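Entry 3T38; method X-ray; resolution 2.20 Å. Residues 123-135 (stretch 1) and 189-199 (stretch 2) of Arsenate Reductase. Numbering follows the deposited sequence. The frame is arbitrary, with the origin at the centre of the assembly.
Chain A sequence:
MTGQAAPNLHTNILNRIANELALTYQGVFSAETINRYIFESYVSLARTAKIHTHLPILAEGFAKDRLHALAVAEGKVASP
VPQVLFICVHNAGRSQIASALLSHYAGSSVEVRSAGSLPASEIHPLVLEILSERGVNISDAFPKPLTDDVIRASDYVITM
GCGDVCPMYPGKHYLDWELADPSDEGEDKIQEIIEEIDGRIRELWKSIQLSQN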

# COMPACT_ATOMS: atom_id res chain seq x y z
N ILE A 123 3.41 8.77 14.68
CA ILE A 123 4.79 8.89 15.08
C ILE A 123 4.87 8.56 16.61
O ILE A 123 3.99 8.88 17.36
CB ILE A 123 5.30 10.35 14.90
CG1 ILE A 123 5.05 10.91 13.48
CG2 ILE A 123 6.77 10.47 15.29
CD1 ILE A 123 5.39 10.03 12.38
N HIS A 124 5.98 7.96 17.03
CA HIS A 124 6.24 7.75 18.45
C HIS A 124 6.23 9.14 19.16
O HIS A 124 6.91 10.05 18.75
CB HIS A 124 7.60 7.06 18.59
CG HIS A 124 7.84 6.44 19.93
ND1 HIS A 124 7.84 7.18 21.11
CD2 HIS A 124 8.09 5.16 20.29
CE1 HIS A 124 8.08 6.37 22.12
NE2 HIS A 124 8.23 5.15 21.66
N PRO A 125 5.39 9.29 20.18
CA PRO A 125 5.28 10.54 20.94
C PRO A 125 6.59 11.07 21.51
O PRO A 125 6.81 12.28 21.51
CB PRO A 125 4.35 10.15 22.10
CG PRO A 125 3.57 9.07 21.64
CD PRO A 125 4.35 8.33 20.57
N LEU A 126 7.45 10.17 22.00
CA LEU A 126 8.79 10.56 22.47
C LEU A 126 9.70 11.10 21.36
O LEU A 126 10.51 12.01 21.58
CB LEU A 126 9.48 9.42 23.21
CG LEU A 126 9.49 9.38 24.73
CD1 LEU A 126 10.52 10.37 25.36
CD2 LEU A 126 8.06 9.58 25.36
N VAL A 127 9.62 10.53 20.17
CA VAL A 127 10.29 11.14 19.01
C VAL A 127 9.85 12.60 18.84
O VAL A 127 10.67 13.51 18.80
CB VAL A 127 10.01 10.33 17.71
CG1 VAL A 127 10.60 11.04 16.49
CG2 VAL A 127 10.57 8.94 17.86
N LEU A 128 8.56 12.82 18.77
CA LEU A 128 8.01 14.15 18.67
C LEU A 128 8.56 15.06 19.77
O LEU A 128 9.08 16.14 19.47
CB LEU A 128 6.48 14.10 18.77
CG LEU A 128 5.51 14.18 17.56
CD1 LEU A 128 6.07 13.64 16.26
CD2 LEU A 128 4.13 13.54 17.86
N GLU A 129 8.43 14.63 21.03
CA GLU A 129 8.89 15.43 22.16
C GLU A 129 10.41 15.74 22.13
O GLU A 129 10.78 16.91 22.31
CB GLU A 129 8.43 14.85 23.52
CG GLU A 129 9.04 15.59 24.76
CD GLU A 129 8.55 15.07 26.13
OE1 GLU A 129 7.80 14.07 26.18
OE2 GLU A 129 8.88 15.70 27.17
N ILE A 130 11.27 14.73 21.90
CA ILE A 130 12.73 14.94 21.92
C ILE A 130 13.20 15.85 20.77
O ILE A 130 14.03 16.74 20.98
CB ILE A 130 13.59 13.62 21.83
CG1 ILE A 130 13.20 12.53 22.85
CG2 ILE A 130 15.10 13.92 21.94
CD1 ILE A 130 13.33 12.91 24.22
N LEU A 131 12.70 15.59 19.56
CA LEU A 131 13.06 16.42 18.40
C LEU A 131 12.60 17.84 18.67
O LEU A 131 13.36 18.78 18.52
CB LEU A 131 12.43 15.89 17.11
CG LEU A 131 13.04 14.58 16.60
CD1 LEU A 131 12.39 14.20 15.31
CD2 LEU A 131 14.61 14.69 16.45
N SER A 132 11.35 17.96 19.11
CA SER A 132 10.84 19.26 19.58
C SER A 132 11.72 20.00 20.61
O SER A 132 11.95 21.19 20.45
CB SER A 132 9.43 19.10 20.14
OG SER A 132 9.00 20.34 20.61
N GLU A 133 12.25 19.28 21.61
CA GLU A 133 13.05 19.86 22.71
C GLU A 133 14.36 20.46 22.26
O GLU A 133 15.00 21.16 23.02
CB GLU A 133 13.47 18.81 23.72
CG GLU A 133 12.37 18.16 24.49
CD GLU A 133 12.93 17.33 25.65
OE1 GLU A 133 12.45 16.19 25.85
OE2 GLU A 133 13.85 17.84 26.34
N ARG A 134 14.81 20.09 21.07
CA ARG A 134 16.09 20.53 20.56
C ARG A 134 15.87 21.25 19.25
O ARG A 134 16.78 21.35 18.44
CB ARG A 134 17.06 19.36 20.37
CG ARG A 134 16.63 18.35 19.31
CD ARG A 134 17.62 17.22 19.22
NE ARG A 134 18.59 17.50 18.19
CZ ARG A 134 19.74 16.86 18.05
NH1 ARG A 134 20.08 15.90 18.92
NH2 ARG A 134 20.56 17.23 17.06
N GLY A 135 14.65 21.75 19.07
CA GLY A 135 14.32 22.63 17.97
C GLY A 135 14.38 22.03 16.59
O GLY A 135 14.81 22.70 15.65
N LYS A 189 17.73 3.31 24.29
CA LYS A 189 16.67 4.30 24.66
C LYS A 189 16.37 5.20 23.44
O LYS A 189 17.28 5.43 22.63
CB LYS A 189 17.12 5.20 25.82
CG LYS A 189 17.32 4.53 27.16
CD LYS A 189 17.83 5.53 28.21
CE LYS A 189 16.70 6.49 28.72
NZ LYS A 189 16.77 6.86 30.18
N ILE A 190 15.15 5.71 23.29
CA ILE A 190 14.84 6.62 22.14
C ILE A 190 15.87 7.78 22.04
O ILE A 190 16.37 8.12 20.95
CB ILE A 190 13.33 7.14 22.12
CG1 ILE A 190 12.34 5.98 21.88
CG2 ILE A 190 13.11 8.15 20.95
CD1 ILE A 190 12.62 5.20 20.55
N GLN A 191 16.15 8.37 23.19
CA GLN A 191 17.25 9.28 23.44
C GLN A 191 18.54 8.93 22.67
O GLN A 191 19.04 9.75 21.92
CB GLN A 191 17.53 9.36 25.00
N GLU A 192 19.04 7.71 22.87
CA GLU A 192 20.32 7.26 22.31
C GLU A 192 20.28 6.99 20.82
O GLU A 192 21.22 7.31 20.10
CB GLU A 192 20.78 6.02 23.07
CG GLU A 192 21.28 6.32 24.51
CD GLU A 192 21.26 5.10 25.42
OE1 GLU A 192 20.39 4.21 25.26
OE2 GLU A 192 22.11 5.03 26.34
N ILE A 193 19.20 6.39 20.37
CA ILE A 193 18.95 6.19 18.95
C ILE A 193 18.97 7.56 18.20
O ILE A 193 19.50 7.66 17.13
CB ILE A 193 17.56 5.48 18.73
CG1 ILE A 193 17.56 4.07 19.29
CG2 ILE A 193 17.16 5.41 17.22
CD1 ILE A 193 16.15 3.49 19.38
N ILE A 194 18.35 8.60 18.76
CA ILE A 194 18.37 9.93 18.15
C ILE A 194 19.81 10.42 17.99
O ILE A 194 20.19 10.86 16.91
CB ILE A 194 17.42 10.92 18.89
CG1 ILE A 194 15.98 10.51 18.58
CG2 ILE A 194 17.62 12.33 18.47
CD1 ILE A 194 14.82 11.22 19.38
N GLU A 195 20.64 10.21 19.02
CA GLU A 195 22.07 10.59 19.01
C GLU A 195 22.86 9.80 18.01
O GLU A 195 23.70 10.35 17.35
CB GLU A 195 22.73 10.35 20.36
CG GLU A 195 21.91 10.82 21.51
CD GLU A 195 22.20 12.26 21.85
OE1 GLU A 195 22.19 13.11 20.88
OE2 GLU A 195 22.43 12.53 23.08
N GLU A 196 22.63 8.48 17.95
CA GLU A 196 23.38 7.69 16.98
C GLU A 196 22.98 8.08 15.55
O GLU A 196 23.83 8.23 14.69
CB GLU A 196 23.22 6.20 17.22
CG GLU A 196 23.70 5.39 16.02
CD GLU A 196 23.76 3.90 16.29
OE1 GLU A 196 22.99 3.42 17.18
OE2 GLU A 196 24.57 3.21 15.61
N ILE A 197 21.70 8.28 15.31
CA ILE A 197 21.26 8.62 14.01
C ILE A 197 21.79 10.00 13.57
O ILE A 197 22.26 10.16 12.44
CB ILE A 197 19.73 8.58 13.95
CG1 ILE A 197 19.25 7.10 14.03
CG2 ILE A 197 19.19 9.33 12.68
CD1 ILE A 197 17.66 7.05 14.29
N ASP A 198 21.73 10.99 14.48
CA ASP A 198 22.28 12.32 14.24
C ASP A 198 23.75 12.26 13.79
O ASP A 198 24.10 12.84 12.76
CB ASP A 198 22.16 13.18 15.51
CG ASP A 198 22.35 14.68 15.22
OD1 ASP A 198 22.20 15.15 14.04
OD2 ASP A 198 22.62 15.42 16.18
N GLY A 199 24.60 11.58 14.56
CA GLY A 199 25.95 11.32 14.10
C GLY A 199 26.06 10.81 12.66
O GLY A 199 26.95 11.25 11.91

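Two helices, one starting at Pro125 and the other at Ile190, meet at an oblique angle: their axes pass within 10.5 Å of each other, and their N-to-C directions differ by 57°. At this crossing the backbones stay apart, the nearest CA pairs being Val127 CA with Ile190 CA at 7.1 Å and Ile130 CA with Gln191 CA at 7.4 Å, so the contact is made by side chains. Together the two sides bury 397 Å², and three residues dominate the account: Ile194, Ile190 and Arg134.

Ile194 has the largest covered area, 84 Å². Its CA-to-CB bond points toward the first stretch, and its m, t rotamer extends CD1 to within 3.6 Å of Ile130 CB, the tightest apolar approach in the interface. The other branch is also engaged, since Ile194 CG2 lies 4.3 Å from Leu131 CD2 and 4.4 Å from Arg134 NH1. The branched side chain suits this position because it spreads methyl groups across Ile130 and Leu131. Ile130 itself points toward the second helix, whereas Leu131 leaves its backbone sideways and, with chi1 at -71° and chi2 at -178°, brings its end nearer. The contacts of Ile194 with Ile130 and Leu131 involve hydrocarbon surfaces that need no polar partner, consistent with the buried setting of Ile194 and Leu131.

One helical turn earlier, Ile190 repeats the pattern with 71 Å² covered. Its CG2 sits 4.1 Å from Val127 CG2 and 4.5 Å from Leu126 CB, while its CG1 lies over one face of the His124 ring, 4.2 Å from His124 NE2. The imidazole thus presents a flat surface to an aliphatic group. Its other nitrogen has a separate task: His124 ND1 accepts a hydrogen bond from Leu126 N at 3.1 Å, with an N-H...acceptor angle of 138°. His124 is therefore the N-cap of the first helix, satisfying an amide that has no preceding turn to bond with, and the same ring also serves the interface.

Arg134, near the C-terminal end of stretch 1, has 62 Å² covered by stretch 2 and supplies the polar end of the contact. Its CA-to-CB bond points toward the second stretch; chi1 is p at 65° and chi2 is t, and the long side chain carries the guanidinium to the acidic groups. Arg134 NH2 donates to Asp198 OD2 at 2.9 Å with an angle of 154°, a hydrogen bond that is part of a salt bridge. The carboxylate oxygen lies near the guanidinium plane, at its edge, where the N-H bonds are directed. Asp198 is buried, so this pairing supplies a charged partner for one oxygen, while OD1 is hydrogen-bonded elsewhere in the structure. Glu195 OE1 also lies near the guanidinium plane, but its 4.0 Å separation from Arg134 NH1 is beyond a salt bridge; it adds only a nearby opposite charge.

The evidence thus describes an isoleucine-rich apolar contact, with a histidine ring against Ile190 and an arginine-aspartate salt bridge beyond Ile194.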